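Local coordinates for protein phospho-2-dehydro-3-deoxyheptonate aldolase (Francisella tularensis, PDB 3TQK) that probably catalyses the stereospecific condensation of phosphoenolpyruvate with D-erythrose 4-phosphate to give DAHP, the first step of chorismate biosynthesis, at residues 143-146 and 147-151; 116-119 and 120-124; 166-169 and 170-173; 25-28 and 29-33. All coordinates share one frame; numbering follows the deposited sequence.

Contact 1: 143-146 and 147-151; sequences DVIT and PQYFA
An Asx motif followed by a turn with helical torsions shapes this stretch, with Asp143 closing in on the Pro147 ring; it belongs to the connection that leaves strand 137-140 of the (beta/alpha)8 barrel and leads to strand 156-159. A single carboxylate oxygen organises the first half. Asp143 OD1 accepts from Ile145 N at 3.2 Å, which defines the Asx turn, from Thr146 N at 2.9 Å, and from Thr146 OG1 at 2.8 Å. The three donors come from different directions: Thr146 N arrives on the syn side close to the carboxylate plane, whereas Ile145 N stands well above that plane. The first torsion of Asp143 (72°) sets CG between the backbone N and the carbonyl carbon, folding the carboxylate back over the following amides. Such a triply gripped oxygen would be expected to favour the ionised form.

Pro147 seats its ring on the same turn, its CD lying 3.5 Å from Asp143 OD1. The chain then bends with helical torsions at Pro147 and Gln148, and Tyr149 N closes back on Thr146 O at 2.9 Å. Two rings share that carbonyl oxygen. Tyr149 meets it, together with Ile145 O, at the ring edge and in plane; Phe150 instead turns a face to it, off-centre toward the rim. Leu207 of the second subunit packs on Asp143, Ile145 and Thr146, and Tyr149 OH bonds to Ile14 O. At the same tyrosine ring edge Ile145 CG2 comes within 4.4 Å of Tyr149 CE1.

Contact 2: 116-119 and 120-124; sequences INKG and LRLAR
Ile116 and Leu120 open a run of contacts one helical turn apart in the first turns of helix 116-132, one of the helices around the (beta/alpha)8 barrel. The backbone evidence is four successive i to i+4 hydrogen bonds: Leu120 N to Ile116 O, Arg121 N to Asn117 O, Leu122 N to Lys118 O and Ala123 N to Gly119 O. The third is the shortest, with Leu122 N 2.8 Å from Lys118 O and an N-H...O angle of 170°.

The apolar contacts follow the same spacing. Ile116 and Leu120 lie side by side and point the same way, Ile116 CG2 meeting Leu120 CD1 at 4.0 Å. Lys118 does likewise with Leu122: its CG is anti to the backbone N (chi1 -173°) and the chain runs on extended, which lays the aliphatic part along the leucine, with CE 4.0 Å from Leu122 CD1. The ammonium end passes on to a salt bridge with Asp109.

Polar bridging is slight. One water links Asn117 O, at 3.2 Å, with Arg121 NH2, at 3.3 Å, and both bonds are weak. The firmer partner of the Arg121 guanidinium is Asp22, which its NH1 meets in a salt bridge, while both ends of the Asn117 amide bond to the backbone of the N-terminal segment, at Ile14 N and Val12 O.

Helix 16-22 packs against this helix through Leu19, which touches Leu120 and Arg121; Leu122 and Ala123 meet loop residues Phe104 and Phe92, and Ile217 of the second subunit lies on Ile116 and Asn117.

Contact 3: 166-169 and 170-173; sequences SQVH and RELA
From Ser166 to Ala173 the backbone is linked by four i to i+4 hydrogen bonds, beginning with Arg170 N to Ser166 O at 3.2 Å and including Leu172 N to Val168 O at 2.7 Å. Ser166 holds the N-cap position, yet its hydroxyl makes no capping bond: at chi1 174° Ser166 OG swings to His169 ND1, 2.7 Å off, and meets the imidazole edge in the ring plane. His169 NE2 bonds to Leu142 O, so both ring nitrogens are engaged and the rotation of the ring is fixed. This short helix lies in the crossover of the beta-alpha-beta unit formed with strands 156-159 and 179-183.

Glu171 runs extended back along the first turn. Glu171 CG lies 3.1 Å from Gln167 O, Glu171 OE1 comes 3.4 Å from Val168 CA, and Glu171 OE2 approaches Gln167 CG to 3.5 Å. The carboxylate and the Gln167 amide are turned 82° apart. A long, weak ion pair also joins OE2 to Lys102 of the second subunit. Arg170 passes its CG by Ser166 O at 3.7 Å and reaches toward the second subunit, NE bonding to Val164 O of its own chain and NH1 to Thr97 O of the second subunit.

Contact 4: 25-28 and 29-33; sequences LLKT and SFETV
Thr28 O receives Thr32 N at 2.9 Å, with an N-H...O angle of 158°, and Thr32 OG1 lies equally close to Thr28 O at 2.9 Å. The same hydroxyl is hydrogen-bonded to Thr131 O of helix 116-132. The Thr32 torsion (chi1 -61°) puts OG1 beside its own backbone N, within reach of both carbonyls.

At the start of helix 27-45 a hydrophobic staple spans the N-cap residue Leu26: Leu25, just before the cap, sets CD2 4.0 Å from Phe30 CD1, at the edge of the ring and near its plane, while Leu25 CD1 rests 3.9 Å from Ser29 CB. Phe30 N in turn bonds to Leu26 O at 2.9 Å. A water connects Leu26 N with Ser29 OG, standing in for the direct bond from the N3 side chain to the N-cap amide that is half of a capping box; the hydroxyl is also bonded to Thr131 of helix 116-132, and Leu26 packs on Ser128 and Asn132 of that helix. On the solvent-facing side Lys27 and Glu31 approach through carbon, Lys27 CE standing 3.2 Å from Glu31 OE2, whereas Lys27 NZ stays 4.3 Å from Glu31 OE2, beyond a salt bridge.

Contact 1 is the common neighbour of contacts 2 and 3. Its centre lies about 11 Å from that of contact 2, and Tyr149 O receives Arg124 NH1 at 2.9 Å in a probable hydrogen bond, while Leu120 packs on Tyr149 and Thr146. Toward contact 3, with centres about 13 Å apart, Val144 CG1 meets Val168 CG1 at 3.4 Å. Contact 4 touches contact 2, where Arg124 NH2 approaches Leu25 N to 3.8 Å, but stays about 14 Å from contact 3 between nearest atoms. Contacts 1 to 3 all reach the second subunit. All four lie away from the manganese site of Cys58, His266, Glu299 and Asp322.

Contact 1: 143-146 and 147-151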
loop_
_atom_site.group_PDB
_atom_site.type_symbol
_atom_site.label_atom_id
_atom_site.label_comp_id
_atom_site.label_asym_id
_atom_site.label_seq_id
_atom_site.Cartn_x
_atom_site.Cartn_y
_atom_site.Cartn_z
ATOM N N ASP A 143 -2.542 8.469 1.310
ATOM C CA ASP A 143 -1.188 8.623 0.753
ATOM C C ASP A 143 -0.398 9.691 1.518
ATOM O O ASP A 143 -0.884 10.190 2.533
ATOM C CB ASP A 143 -1.291 8.950 -0.731
ATOM C CG ASP A 143 -1.786 10.365 -0.998
ATOM O OD1 ASP A 143 -2.161 11.067 -0.060
ATOM O OD2 ASP A 143 -1.778 10.797 -2.164
ATOM N N VAL A 144 0.810 10.042 1.060
ATOM C CA VAL A 144 1.655 10.997 1.799
ATOM C C VAL A 144 1.482 12.448 1.353
ATOM O O VAL A 144 2.221 13.331 1.805
ATOM C CB VAL A 144 3.167 10.611 1.726
ATOM C CG1 VAL A 144 3.394 9.215 2.310
ATOM C CG2 VAL A 144 3.722 10.710 0.302
ATOM N N ILE A 145 0.503 12.705 0.484
ATOM C CA ILE A 145 0.317 14.036 -0.096
ATOM C C ILE A 145 -0.984 14.678 0.410
ATOM O O ILE A 145 -0.958 15.792 0.931
ATOM C CB ILE A 145 0.379 13.974 -1.651
ATOM C CG1 ILE A 145 1.803 13.594 -2.090
ATOM C CG2 ILE A 145 -0.001 15.296 -2.271
ATOM C CD1 ILE A 145 1.972 13.288 -3.602
ATOM N N THR A 146 -2.107 13.969 0.291
ATOM C CA THR A 146 -3.414 14.539 0.631
ATOM C C THR A 146 -3.570 14.937 2.099
ATOM O O THR A 146 -4.198 15.948 2.387
ATOM C CB THR A 146 -4.599 13.617 0.208
ATOM O OG1 THR A 146 -4.479 12.335 0.839
ATOM C CG2 THR A 146 -4.624 13.422 -1.319
ATOM N N PRO A 147 -2.987 14.174 3.038
ATOM C CA PRO A 147 -3.232 14.521 4.440
ATOM C C PRO A 147 -2.828 15.916 4.884
ATOM O O PRO A 147 -3.452 16.466 5.784
ATOM C CB PRO A 147 -2.405 13.485 5.198
ATOM C CG PRO A 147 -2.335 12.332 4.280
ATOM C CD PRO A 147 -2.191 12.936 2.931
ATOM N N GLN A 148 -1.797 16.491 4.273
ATOM C CA GLN A 148 -1.358 17.842 4.618
ATOM C C GLN A 148 -2.443 18.880 4.367
ATOM O O GLN A 148 -2.427 19.951 4.972
ATOM C CB GLN A 148 -0.100 18.215 3.827
ATOM C CG GLN A 148 1.149 17.434 4.247
ATOM C CD GLN A 148 1.720 17.867 5.612
ATOM O OE1 GLN A 148 1.080 18.600 6.390
ATOM N NE2 GLN A 148 2.937 17.413 5.903
ATOM N N TYR A 149 -3.398 18.553 3.496
ATOM C CA TYR A 149 -4.480 19.459 3.178
ATOM C C TYR A 149 -5.587 19.529 4.224
ATOM O O TYR A 149 -6.379 20.474 4.201
ATOM C CB TYR A 149 -5.077 19.106 1.806
ATOM C CG TYR A 149 -4.120 19.374 0.680
ATOM C CD1 TYR A 149 -3.098 18.487 0.389
ATOM C CD2 TYR A 149 -4.216 20.536 -0.073
ATOM C CE1 TYR A 149 -2.197 18.736 -0.631
ATOM C CE2 TYR A 149 -3.321 20.801 -1.113
ATOM C CZ TYR A 149 -2.316 19.900 -1.379
ATOM O OH TYR A 149 -1.435 20.142 -2.393
ATOM N N PHE A 150 -5.673 18.555 5.128
ATOM C CA PHE A 150 -6.761 18.569 6.116
ATOM C C PHE A 150 -6.588 17.734 7.397
ATOM O O PHE A 150 -7.544 17.587 8.163
ATOM C CB PHE A 150 -8.082 18.167 5.433
ATOM C CG PHE A 150 -7.993 16.914 4.598
ATOM C CD1 PHE A 150 -8.088 16.976 3.225
ATOM C CD2 PHE A 150 -7.818 15.679 5.185
ATOM C CE1 PHE A 150 -8.009 15.828 2.451
ATOM C CE2 PHE A 150 -7.741 14.537 4.407
ATOM C CZ PHE A 150 -7.838 14.625 3.038
ATOM N N ALA A 151 -5.399 17.213 7.658
ATOM C CA ALA A 151 -5.214 16.271 8.789
ATOM C C ALA A 151 -5.512 16.885 10.166
ATOM O O ALA A 151 -5.844 16.157 11.103
ATOM C CB ALA A 151 -3.798 15.683 8.776
#

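Contact 2: 116-119 and 120-124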
loop_
_atom_site.group_PDB
_atom_site.type_symbol
_atom_site.label_atom_id
_atom_site.label_comp_id
_atom_site.label_asym_id
_atom_site.label_seq_id
_atom_site.Cartn_x
_atom_site.Cartn_y
_atom_site.Cartn_z
ATOM N N ILE A 116 -8.192 17.693 -9.458
ATOM C CA ILE A 116 -7.774 17.306 -8.132
ATOM C C ILE A 116 -7.608 18.526 -7.246
ATOM O O ILE A 116 -7.946 18.475 -6.082
ATOM C CB ILE A 116 -6.498 16.425 -8.144
ATOM C CG1 ILE A 116 -6.760 15.138 -8.937
ATOM C CG2 ILE A 116 -6.072 16.071 -6.715
ATOM C CD1 ILE A 116 -5.521 14.318 -9.262
ATOM N N ASN A 117 -7.120 19.639 -7.790
ATOM C CA ASN A 117 -6.975 20.856 -6.970
ATOM C C ASN A 117 -8.332 21.293 -6.416
ATOM O O ASN A 117 -8.456 21.595 -5.234
ATOM C CB ASN A 117 -6.317 21.974 -7.767
ATOM C CG ASN A 117 -4.854 21.713 -8.027
ATOM O OD1 ASN A 117 -4.043 21.757 -7.111
ATOM N ND2 ASN A 117 -4.503 21.453 -9.287
ATOM N N LYS A 118 -9.351 21.284 -7.277
ATOM C CA LYS A 118 -10.714 21.617 -6.865
ATOM C C LYS A 118 -11.206 20.647 -5.790
ATOM O O LYS A 118 -11.769 21.052 -4.772
ATOM C CB LYS A 118 -11.658 21.594 -8.066
ATOM C CG LYS A 118 -13.063 22.079 -7.759
ATOM C CD LYS A 118 -13.848 22.306 -9.044
ATOM C CE LYS A 118 -15.332 22.296 -8.786
ATOM N NZ LYS A 118 -16.113 22.592 -10.014
ATOM N N GLY A 119 -10.961 19.362 -6.022
ATOM C CA GLY A 119 -11.307 18.319 -5.080
ATOM C C GLY A 119 -10.732 18.587 -3.714
ATOM O O GLY A 119 -11.454 18.546 -2.713
ATOM N N LEU A 120 -9.432 18.856 -3.668
ATOM C CA LEU A 120 -8.756 19.059 -2.400
ATOM C C LEU A 120 -9.310 20.287 -1.717
ATOM O O LEU A 120 -9.511 20.279 -0.514
ATOM C CB LEU A 120 -7.236 19.191 -2.575
ATOM C CG LEU A 120 -6.502 17.880 -2.824
ATOM C CD1 LEU A 120 -5.087 18.119 -3.398
ATOM C CD2 LEU A 120 -6.459 17.078 -1.536
ATOM N N ARG A 121 -9.576 21.322 -2.495
ATOM C CA ARG A 121 -10.102 22.571 -1.970
ATOM C C ARG A 121 -11.482 22.402 -1.369
ATOM O O ARG A 121 -11.734 22.851 -0.252
ATOM C CB ARG A 121 -10.148 23.623 -3.072
ATOM C CG ARG A 121 -10.554 25.000 -2.593
ATOM C CD ARG A 121 -10.575 25.975 -3.766
ATOM N NE ARG A 121 -9.226 26.277 -4.229
ATOM C CZ ARG A 121 -8.403 27.150 -3.653
ATOM N NH1 ARG A 121 -8.761 27.830 -2.563
ATOM N NH2 ARG A 121 -7.197 27.343 -4.165
ATOM N N LEU A 122 -12.377 21.742 -2.094
ATOM C CA LEU A 122 -13.728 21.504 -1.574
ATOM C C LEU A 122 -13.745 20.493 -0.406
ATOM O O LEU A 122 -14.589 20.583 0.488
ATOM C CB LEU A 122 -14.653 21.073 -2.709
ATOM C CG LEU A 122 -14.842 22.116 -3.828
ATOM C CD1 LEU A 122 -15.883 21.641 -4.844
ATOM C CD2 LEU A 122 -15.246 23.488 -3.281
ATOM N N ALA A 123 -12.804 19.552 -0.406
ATOM C CA ALA A 123 -12.708 18.563 0.666
ATOM C C ALA A 123 -12.353 19.266 1.964
ATOM O O ALA A 123 -13.010 19.070 2.994
ATOM C CB ALA A 123 -11.669 17.479 0.332
ATOM N N ARG A 124 -11.323 20.105 1.912
ATOM C CA ARG A 124 -10.925 20.853 3.085
ATOM C C ARG A 124 -12.060 21.766 3.522
ATOM O O ARG A 124 -12.351 21.842 4.715
ATOM C CB ARG A 124 -9.677 21.685 2.828
ATOM C CG ARG A 124 -9.162 22.362 4.094
ATOM C CD ARG A 124 -8.016 23.313 3.838
ATOM N NE ARG A 124 -7.810 24.139 5.018
ATOM C CZ ARG A 124 -7.221 23.717 6.128
ATOM N NH1 ARG A 124 -6.731 22.481 6.213
ATOM N NH2 ARG A 124 -7.119 24.535 7.159
HETATM O O HOH W 1 -6.679 24.262 -5.330
#

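Contact 3: 166-169 and 170-173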
loop_
_atom_site.group_PDB
_atom_site.type_symbol
_atom_site.label_atom_id
_atom_site.label_comp_id
_atom_site.label_asym_id
_atom_site.label_seq_id
_atom_site.Cartn_x
_atom_site.Cartn_y
_atom_site.Cartn_z
ATOM N N SER A 166 0.831 -2.086 4.071
ATOM C CA SER A 166 1.675 -1.137 3.351
ATOM C C SER A 166 2.567 -0.373 4.320
ATOM O O SER A 166 2.087 0.295 5.220
ATOM C CB SER A 166 0.808 -0.149 2.578
ATOM O OG SER A 166 1.575 0.867 1.990
ATOM N N GLN A 167 3.866 -0.453 4.095
ATOM C CA GLN A 167 4.844 0.114 5.008
ATOM C C GLN A 167 4.687 1.632 5.189
ATOM O O GLN A 167 4.751 2.135 6.323
ATOM C CB GLN A 167 6.253 -0.236 4.532
ATOM C CG GLN A 167 7.385 0.273 5.436
ATOM C CD GLN A 167 7.305 -0.224 6.874
ATOM O OE1 GLN A 167 7.678 0.498 7.801
ATOM N NE2 GLN A 167 6.824 -1.446 7.067
ATOM N N VAL A 168 4.473 2.365 4.103
ATOM C CA VAL A 168 4.411 3.826 4.212
ATOM C C VAL A 168 3.134 4.250 4.940
ATOM O O VAL A 168 3.108 5.304 5.572
ATOM C CB VAL A 168 4.539 4.554 2.842
ATOM C CG1 VAL A 168 4.579 6.097 3.037
ATOM C CG2 VAL A 168 5.817 4.106 2.117
ATOM N N HIS A 169 2.094 3.417 4.873
ATOM C CA HIS A 169 0.854 3.706 5.583
ATOM C C HIS A 169 0.984 3.541 7.105
ATOM O O HIS A 169 0.451 4.354 7.868
ATOM C CB HIS A 169 -0.302 2.893 5.001
ATOM C CG HIS A 169 -0.696 3.362 3.636
ATOM N ND1 HIS A 169 -0.038 2.954 2.493
ATOM C CD2 HIS A 169 -1.611 4.280 3.241
ATOM C CE1 HIS A 169 -0.570 3.565 1.447
ATOM N NE2 HIS A 169 -1.526 4.374 1.873
ATOM N N ARG A 170 1.719 2.518 7.538
ATOM C CA ARG A 170 2.049 2.378 8.954
ATOM C C ARG A 170 2.920 3.568 9.399
ATOM O O ARG A 170 2.675 4.185 10.428
ATOM C CB ARG A 170 2.752 1.044 9.193
ATOM C CG ARG A 170 1.894 -0.161 8.840
ATOM C CD ARG A 170 2.715 -1.436 8.658
ATOM N NE ARG A 170 1.840 -2.606 8.531
ATOM C CZ ARG A 170 2.186 -3.853 8.825
ATOM N NH1 ARG A 170 3.407 -4.132 9.239
ATOM N NH2 ARG A 170 1.310 -4.838 8.683
ATOM N N GLU A 171 3.894 3.933 8.585
ATOM C CA GLU A 171 4.766 5.070 8.898
ATOM C C GLU A 171 4.000 6.385 8.981
ATOM O O GLU A 171 4.195 7.190 9.908
ATOM C CB GLU A 171 5.840 5.175 7.833
ATOM C CG GLU A 171 6.796 3.975 7.838
ATOM C CD GLU A 171 7.696 3.921 6.633
ATOM O OE1 GLU A 171 7.405 4.549 5.595
ATOM O OE2 GLU A 171 8.716 3.231 6.726
ATOM N N LEU A 172 3.141 6.590 7.990
ATOM C CA LEU A 172 2.253 7.742 7.925
ATOM C C LEU A 172 1.397 7.835 9.188
ATOM O O LEU A 172 1.284 8.897 9.790
ATOM C CB LEU A 172 1.354 7.627 6.680
ATOM C CG LEU A 172 0.160 8.563 6.581
ATOM C CD1 LEU A 172 0.641 10.013 6.385
ATOM C CD2 LEU A 172 -0.735 8.147 5.440
ATOM N N ALA A 173 0.805 6.716 9.587
ATOM C CA ALA A 173 -0.052 6.696 10.755
ATOM C C ALA A 173 0.736 7.046 11.992
ATOM O O ALA A 173 0.205 7.696 12.886
ATOM C CB ALA A 173 -0.720 5.321 10.924
#

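Contact 4: 25-28 and 29-33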
loop_
_atom_site.group_PDB
_atom_site.type_symbol
_atom_site.label_atom_id
_atom_site.label_comp_id
_atom_site.label_asym_id
_atom_site.label_seq_id
_atom_site.Cartn_x
_atom_site.Cartn_y
_atom_site.Cartn_z
ATOM N N LEU A 25 -8.051 27.273 9.661
ATOM C CA LEU A 25 -8.575 26.543 10.817
ATOM C C LEU A 25 -9.318 27.518 11.710
ATOM O O LEU A 25 -8.709 28.415 12.300
ATOM C CB LEU A 25 -7.432 25.889 11.591
ATOM C CG LEU A 25 -7.792 25.045 12.812
ATOM C CD1 LEU A 25 -8.742 23.885 12.474
ATOM C CD2 LEU A 25 -6.491 24.515 13.458
ATOM N N LEU A 26 -10.634 27.366 11.782
ATOM C CA LEU A 26 -11.465 28.278 12.566
ATOM C C LEU A 26 -11.400 27.862 14.038
ATOM O O LEU A 26 -11.014 26.734 14.354
ATOM C CB LEU A 26 -12.906 28.269 12.039
ATOM C CG LEU A 26 -13.094 28.751 10.582
ATOM C CD1 LEU A 26 -14.511 28.480 10.079
ATOM C CD2 LEU A 26 -12.761 30.248 10.432
ATOM N N LYS A 27 -11.762 28.774 14.943
ATOM C CA LYS A 27 -11.617 28.512 16.380
ATOM C C LYS A 27 -12.527 27.371 16.824
ATOM O O LYS A 27 -12.079 26.471 17.533
ATOM C CB LYS A 27 -11.891 29.772 17.214
ATOM C CG LYS A 27 -11.526 29.628 18.727
ATOM C CD LYS A 27 -11.755 30.946 19.512
ATOM C CE LYS A 27 -11.680 30.727 21.033
ATOM N NZ LYS A 27 -11.924 31.977 21.820
ATOM N N THR A 28 -13.791 27.397 16.408
ATOM C CA THR A 28 -14.709 26.324 16.761
ATOM C C THR A 28 -14.204 24.975 16.247
ATOM O O THR A 28 -14.272 23.970 16.959
ATOM C CB THR A 28 -16.143 26.573 16.247
ATOM O OG1 THR A 28 -16.640 27.795 16.800
ATOM C CG2 THR A 28 -17.086 25.434 16.680
ATOM N N SER A 29 -13.684 24.969 15.022
ATOM C CA SER A 29 -13.070 23.782 14.453
ATOM C C SER A 29 -11.922 23.283 15.333
ATOM O O SER A 29 -11.876 22.113 15.667
ATOM C CB SER A 29 -12.576 24.043 13.020
ATOM O OG SER A 29 -13.659 24.295 12.136
ATOM N N PHE A 30 -11.007 24.178 15.697
ATOM C CA PHE A 30 -9.857 23.822 16.520
ATOM C C PHE A 30 -10.297 23.129 17.817
ATOM O O PHE A 30 -9.750 22.081 18.206
ATOM C CB PHE A 30 -9.050 25.072 16.850
ATOM C CG PHE A 30 -7.955 24.843 17.852
ATOM C CD1 PHE A 30 -6.775 24.211 17.479
ATOM C CD2 PHE A 30 -8.096 25.271 19.167
ATOM C CE1 PHE A 30 -5.747 24.000 18.404
ATOM C CE2 PHE A 30 -7.077 25.059 20.105
ATOM C CZ PHE A 30 -5.902 24.427 19.720
ATOM N N GLU A 31 -11.303 23.712 18.460
ATOM C CA GLU A 31 -11.778 23.230 19.749
ATOM C C GLU A 31 -12.545 21.925 19.636
ATOM O O GLU A 31 -12.430 21.072 20.517
ATOM C CB GLU A 31 -12.610 24.307 20.452
ATOM C CG GLU A 31 -11.746 25.510 20.824
ATOM C CD GLU A 31 -12.518 26.712 21.308
ATOM O OE1 GLU A 31 -13.771 26.725 21.226
ATOM O OE2 GLU A 31 -11.842 27.666 21.767
ATOM N N THR A 32 -13.299 21.756 18.550
ATOM C CA THR A 32 -13.977 20.493 18.282
ATOM C C THR A 32 -12.965 19.365 18.087
ATOM O O THR A 32 -13.144 18.263 18.618
ATOM C CB THR A 32 -14.896 20.597 17.044
ATOM O OG1 THR A 32 -15.895 21.586 17.279
ATOM C CG2 THR A 32 -15.593 19.259 16.727
ATOM N N VAL A 33 -11.901 19.631 17.334
ATOM C CA VAL A 33 -10.908 18.601 17.067
ATOM C C VAL A 33 -10.141 18.265 18.341
ATOM O O VAL A 33 -9.992 17.098 18.687
ATOM C CB VAL A 33 -9.921 19.004 15.947
ATOM C CG1 VAL A 33 -8.857 17.928 15.763
ATOM C CG2 VAL A 33 -10.667 19.241 14.619
HETATM O O HOH W 2 -11.989 25.310 10.184
#